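Local atomic coordinates of putative cell surface protein (Streptococcus pyogenes, PDB entry 4OFQ), a protein that probably acts as a cell-surface adhesin of the antigen I/II family, its C-terminal region being built of beta-sandwich domains, one with a bound calcium ion. Residues L34-L39 with N333-K338; E73-H78 with L153-K158. All coordinates share one frame; numbering follows the deposited sequence.

Contact 1 (L34-L39 with N333-K338); sequences LPNSTL and NGNPVK
Asn36 and Asn335 reach toward each other tip to tip, their amide planes turned 43° apart, and three hydrogen bonds gather round this pair. The straightest starts from Asn36: its ND2 gives a hydrogen to Asn333 O at 3.0 Å, with an N-H...O angle of 173°, and the carbonyl oxygen lies in the plane of the Asn36 amide. The Asn36 side chain gets there from the crowded position, CG between the backbone N and the carbonyl carbon (chi1 69°). Asn335 OD1 takes the backbone N-H of Asn36 on a lone pair, in the carbonyl plane, at 3.0 Å, while Asn335 ND2 makes only a weak, bent bond to Asn36 OD1; the same ND2 also donates to Val332 O, which fixes the rotation of the amide. The N-H that Asn36 gives belongs to a type I beta turn from Leu34 to Ser37, closed by Ser37 N to Leu34 O and backed by Leu34 N to Ser37 OG at 2.8 Å. This turn leads into strand 38-45 of the N-terminal half of the molecule, whereas Asn333 and Gly334 form the bend between strands 323-332 and 335-338 of the C-terminal half, so the amides bridge two beta-sandwich domains. Around them the turn supplies carbon: Pro35 CB lies 3.5 Å from Asn335 OD1, and Leu34 packs CB and CD1 against Asn335 ND2. Leu34 CD1 also meets Asn333 CB at 3.8 Å, the two side chains crossing at about a right angle. The Asn333 amide itself is occupied by Thr235 N, Glu236 N and Asp233 O. A water accepts from Asn36 ND2 and donates to Gly334 O, its oxygen 3.1 Å from Gly334 O.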
loop_
_atom_site.group_PDB
_atom_site.type_symbol
_atom_site.label_atom_id
_atom_site.label_comp_id
_atom_site.label_asym_id
_atom_site.label_seq_id
_atom_site.Cartn_x
_atom_site.Cartn_y
_atom_site.Cartn_z
ATOM N N LEU A 34 -0.737 -1.580 2.021
ATOM C CA LEU A 34 -0.227 -2.931 1.792
ATOM C C LEU A 34 0.858 -2.907 0.704
ATOM O O LEU A 34 0.935 -1.946 -0.064
ATOM C CB LEU A 34 -1.394 -3.855 1.393
ATOM C CG LEU A 34 -2.477 -3.968 2.472
ATOM C CD1 LEU A 34 -3.687 -4.751 1.972
ATOM C CD2 LEU A 34 -1.885 -4.641 3.704
ATOM N N PRO A 35 1.712 -3.951 0.646
ATOM C CA PRO A 35 2.816 -3.988 -0.321
ATOM C C PRO A 35 2.379 -3.755 -1.784
ATOM O O PRO A 35 3.074 -3.089 -2.570
ATOM C CB PRO A 35 3.356 -5.404 -0.158
ATOM C CG PRO A 35 3.110 -5.728 1.283
ATOM C CD PRO A 35 1.798 -5.063 1.616
ATOM N N ASN A 36 1.235 -4.317 -2.150
ATOM C CA ASN A 36 0.744 -4.184 -3.520
ATOM C C ASN A 36 -0.195 -2.993 -3.733
ATOM O O ASN A 36 -0.831 -2.895 -4.780
ATOM C CB ASN A 36 0.091 -5.502 -3.994
ATOM C CG ASN A 36 -1.230 -5.811 -3.271
ATOM O OD1 ASN A 36 -1.752 -4.991 -2.507
ATOM N ND2 ASN A 36 -1.780 -7.001 -3.528
ATOM N N SER A 37 -0.309 -2.112 -2.737
ATOM C CA SER A 37 -1.198 -0.939 -2.833
ATOM C C SER A 37 -0.773 0.026 -3.936
ATOM O O SER A 37 0.415 0.174 -4.223
ATOM C CB SER A 37 -1.254 -0.163 -1.503
ATOM O OG SER A 37 -1.847 -0.949 -0.468
ATOM N N THR A 38 -1.753 0.672 -4.554
ATOM C CA THR A 38 -1.478 1.778 -5.466
ATOM C C THR A 38 -1.671 3.021 -4.639
ATOM O O THR A 38 -2.706 3.166 -4.003
ATOM C CB THR A 38 -2.479 1.803 -6.633
ATOM O OG1 THR A 38 -2.371 0.581 -7.376
ATOM C CG2 THR A 38 -2.203 2.997 -7.561
ATOM N N LEU A 39 -0.667 3.897 -4.615
ATOM C CA LEU A 39 -0.787 5.156 -3.904
ATOM C C LEU A 39 -1.203 6.264 -4.864
ATOM O O LEU A 39 -0.447 6.625 -5.769
ATOM C CB LEU A 39 0.547 5.529 -3.242
ATOM C CG LEU A 39 1.151 4.386 -2.425
ATOM C CD1 LEU A 39 2.425 4.835 -1.746
ATOM C CD2 LEU A 39 0.129 3.925 -1.399
ATOM N N ASN A 333 -5.963 -9.179 0.436
ATOM C CA ASN A 333 -6.098 -8.222 -0.660
ATOM C C ASN A 333 -5.049 -8.448 -1.761
ATOM O O ASN A 333 -4.382 -7.525 -2.207
ATOM C CB ASN A 333 -6.076 -6.768 -0.144
ATOM C CG ASN A 333 -7.378 -6.371 0.554
ATOM O OD1 ASN A 333 -8.227 -7.211 0.828
ATOM N ND2 ASN A 333 -7.538 -5.084 0.831
ATOM N N GLY A 334 -4.887 -9.701 -2.166
ATOM C CA GLY A 334 -3.978 -10.024 -3.246
ATOM C C GLY A 334 -2.507 -10.151 -2.876
ATOM O O GLY A 334 -1.701 -10.531 -3.730
ATOM N N ASN A 335 -2.152 -9.840 -1.628
ATOM C CA ASN A 335 -0.761 -9.982 -1.179
ATOM C C ASN A 335 -0.540 -11.377 -0.625
ATOM O O ASN A 335 -1.188 -11.760 0.339
ATOM C CB ASN A 335 -0.428 -8.971 -0.075
ATOM C CG ASN A 335 -0.554 -7.531 -0.540
ATOM O OD1 ASN A 335 0.386 -6.963 -1.106
ATOM N ND2 ASN A 335 -1.709 -6.933 -0.298
ATOM N N PRO A 336 0.362 -12.149 -1.239
ATOM C CA PRO A 336 0.647 -13.475 -0.678
ATOM C C PRO A 336 1.612 -13.368 0.489
ATOM O O PRO A 336 2.632 -12.673 0.373
ATOM C CB PRO A 336 1.314 -14.214 -1.844
ATOM C CG PRO A 336 1.921 -13.141 -2.677
ATOM C CD PRO A 336 1.033 -11.927 -2.531
ATOM N N VAL A 337 1.288 -14.036 1.597
ATOM C CA VAL A 337 2.145 -14.038 2.771
ATOM C C VAL A 337 2.451 -15.498 3.063
ATOM O O VAL A 337 1.554 -16.271 3.423
ATOM C CB VAL A 337 1.446 -13.375 3.992
ATOM C CG1 VAL A 337 2.470 -13.015 5.068
ATOM C CG2 VAL A 337 0.694 -12.097 3.550
ATOM N N LYS A 338 3.707 -15.890 2.874
ATOM C CA LYS A 338 4.089 -17.285 3.073
ATOM C C LYS A 338 4.527 -17.554 4.508
ATOM O O LYS A 338 5.352 -16.826 5.059
ATOM C CB LYS A 338 5.196 -17.684 2.095
ATOM C CG LYS A 338 5.662 -19.120 2.264
ATOM C CD LYS A 338 6.808 -19.444 1.315
ATOM C CE LYS A 338 6.343 -19.422 -0.127
ATOM N NZ LYS A 338 7.454 -19.760 -1.061
HETATM O O HOH W 1 0.618 -8.765 -4.875
#

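Contact 2 (E73-H78 with L153-K158); sequences EAIDGH and LSFKLK
The Phe155 ring meets Ile75 obliquely: CG2 of Ile75 sits 3.5 Å from Phe155 CD1 and nearly as close to Phe155 CG, the two side chains crossing at about a right angle. Near the plane of the ring, at its edge, lie two carbonyl oxygens, Asp76 O at 4.0 Å from Phe155 CD1 and Gly77 O at 4.2 Å from Phe155 CE1. The branch of Ile75 that touches the ring is the one anti to its backbone N; CG1 leads instead toward Leu157 CD2. Tyr70, one of the residues at the calcium site, meets the same phenylalanine ring with planes at about 40°. The imidazole of His78 has Asp76 OD1 at its edge, in plane, and that carboxylate oxygen takes a weak hydrogen bond from the backbone N of His78. Residues 75-76 form a short, weakly bonded antiparallel strand laid against the end of strand 149-157 in the N-terminal sandwich domain, just before the chain turns a corner at Gly77 and His78. Lys158 N gives a nearly straight bond to Ala74 O at 2.8 Å, and Asp76 N donates to Lys156 O at 2.9 Å. Ile75 and Leu157 form the non-hydrogen-bonded pair between them; Leu157 CA adds a CH...O contact to Ala74 O. The extended chain of Lys158 runs past the backbone of 73-76, its CG 3.8 Å from Asp76 N and its CD near Glu73 O, and its NZ bonds to Asp72 O.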
loop_
_atom_site.group_PDB
_atom_site.type_symbol
_atom_site.label_atom_id
_atom_site.label_comp_id
_atom_site.label_asym_id
_atom_site.label_seq_id
_atom_site.Cartn_x
_atom_site.Cartn_y
_atom_site.Cartn_z
ATOM N N GLU A 73 13.356 4.886 -1.861
ATOM C CA GLU A 73 13.577 3.555 -1.284
ATOM C C GLU A 73 12.265 2.779 -1.212
ATOM O O GLU A 73 12.250 1.547 -1.187
ATOM C CB GLU A 73 14.164 3.676 0.122
ATOM C CG GLU A 73 14.457 2.340 0.798
ATOM C CD GLU A 73 14.503 2.433 2.319
ATOM O OE1 GLU A 73 14.629 3.559 2.850
ATOM O OE2 GLU A 73 14.405 1.375 2.982
ATOM N N ALA A 74 11.161 3.513 -1.186
ATOM C CA ALA A 74 9.850 2.934 -0.933
ATOM C C ALA A 74 9.009 2.888 -2.203
ATOM O O ALA A 74 8.498 1.836 -2.600
ATOM C CB ALA A 74 9.132 3.749 0.143
ATOM N N ILE A 75 8.872 4.043 -2.836
ATOM C CA ILE A 75 8.069 4.165 -4.034
ATOM C C ILE A 75 8.902 3.848 -5.263
ATOM O O ILE A 75 10.027 4.320 -5.396
ATOM C CB ILE A 75 7.475 5.589 -4.132
ATOM C CG1 ILE A 75 6.238 5.685 -3.235
ATOM C CG2 ILE A 75 7.114 5.933 -5.549
ATOM C CD1 ILE A 75 5.816 7.105 -2.895
ATOM N N ASP A 76 8.365 3.007 -6.141
ATOM C CA ASP A 76 8.967 2.796 -7.457
ATOM C C ASP A 76 8.655 3.989 -8.369
ATOM O O ASP A 76 7.566 4.082 -8.928
ATOM C CB ASP A 76 8.437 1.497 -8.077
ATOM C CG ASP A 76 9.010 1.230 -9.462
ATOM O OD1 ASP A 76 9.946 1.957 -9.883
ATOM O OD2 ASP A 76 8.519 0.290 -10.124
ATOM N N GLY A 77 9.604 4.910 -8.519
ATOM C CA GLY A 77 9.350 6.098 -9.325
ATOM C C GLY A 77 8.986 5.803 -10.776
ATOM O O GLY A 77 8.249 6.541 -11.418
ATOM N N HIS A 78 9.501 4.700 -11.289
ATOM C CA HIS A 78 9.217 4.286 -12.660
ATOM C C HIS A 78 7.806 3.755 -12.884
ATOM O O HIS A 78 7.408 3.522 -14.019
ATOM C CB HIS A 78 10.272 3.273 -13.086
ATOM C CG HIS A 78 11.658 3.807 -12.933
ATOM N ND1 HIS A 78 12.220 4.667 -13.850
ATOM C CD2 HIS A 78 12.555 3.683 -11.927
ATOM C CE1 HIS A 78 13.426 5.017 -13.435
ATOM N NE2 HIS A 78 13.653 4.432 -12.271
ATOM N N LEU A 153 -1.663 11.717 -9.451
ATOM C CA LEU A 153 -0.508 10.863 -9.716
ATOM C C LEU A 153 -0.654 9.536 -8.987
ATOM O O LEU A 153 -1.008 9.536 -7.814
ATOM C CB LEU A 153 0.751 11.541 -9.158
ATOM C CG LEU A 153 1.001 12.989 -9.586
ATOM C CD1 LEU A 153 2.238 13.585 -8.880
ATOM C CD2 LEU A 153 1.155 13.043 -11.105
ATOM N N SER A 154 -0.372 8.418 -9.652
ATOM C CA SER A 154 -0.414 7.116 -8.965
ATOM C C SER A 154 0.941 6.417 -9.009
ATOM O O SER A 154 1.530 6.290 -10.087
ATOM C CB SER A 154 -1.476 6.202 -9.594
ATOM O OG SER A 154 -2.770 6.763 -9.432
ATOM N N PHE A 155 1.409 5.928 -7.854
ATOM C CA PHE A 155 2.662 5.171 -7.768
ATOM C C PHE A 155 2.410 3.777 -7.178
ATOM O O PHE A 155 1.493 3.589 -6.356
ATOM C CB PHE A 155 3.658 5.847 -6.817
ATOM C CG PHE A 155 4.193 7.181 -7.286
ATOM C CD1 PHE A 155 5.277 7.249 -8.165
ATOM C CD2 PHE A 155 3.676 8.364 -6.774
ATOM C CE1 PHE A 155 5.793 8.473 -8.556
ATOM C CE2 PHE A 155 4.191 9.602 -7.167
ATOM C CZ PHE A 155 5.254 9.651 -8.047
ATOM N N LYS A 156 3.253 2.820 -7.564
ATOM C CA LYS A 156 3.373 1.544 -6.841
ATOM C C LYS A 156 4.628 1.554 -5.949
ATOM O O LYS A 156 5.554 2.340 -6.171
ATOM C CB LYS A 156 3.514 0.389 -7.827
ATOM C CG LYS A 156 2.535 0.430 -8.985
ATOM C CD LYS A 156 1.151 -0.019 -8.586
ATOM C CE LYS A 156 0.223 -0.003 -9.806
ATOM N NZ LYS A 156 -1.161 -0.500 -9.499
ATOM N N LEU A 157 4.660 0.659 -4.961
ATOM C CA LEU A 157 5.838 0.477 -4.104
ATOM C C LEU A 157 6.872 -0.459 -4.757
ATOM O O LEU A 157 6.522 -1.307 -5.581
ATOM C CB LEU A 157 5.408 -0.134 -2.767
ATOM C CG LEU A 157 4.391 0.665 -1.944
ATOM C CD1 LEU A 157 3.961 -0.106 -0.698
ATOM C CD2 LEU A 157 5.000 2.008 -1.567
ATOM N N LYS A 158 8.141 -0.318 -4.376
ATOM C CA LYS A 158 9.168 -1.265 -4.806
ATOM C C LYS A 158 8.914 -2.606 -4.131
ATOM O O LYS A 158 8.595 -2.651 -2.947
ATOM C CB LYS A 158 10.570 -0.754 -4.455
ATOM C CG LYS A 158 11.007 0.495 -5.259
ATOM C CD LYS A 158 12.456 0.871 -4.932
ATOM C CE LYS A 158 12.997 1.856 -5.965
ATOM N NZ LYS A 158 14.382 2.347 -5.699
#

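How the contacts relate
After strands 17-20 and 32-33 the chain enters the turn of contact 1, runs on through strand 38-45, and then reaches 73-78. Contact 2 closes the shorter loop when 153-158 arrives, 75 residues later. The larger loop closes only near the C terminus, at 333-338, so contact 2 falls wholly within the span of contact 1. The contact centres are about 14 Å apart, and both reach one sheet, contact 1 through 34-39 only: strands 38-45 and 149-157 are neighbours, with Leu39 N and Phe155 O, and Thr38 OG1 and Lys156 NZ, in probable hydrogen bonds. Contact 2 belongs to the N-terminal domain alone, whereas contact 1 joins that domain to the C-terminal one.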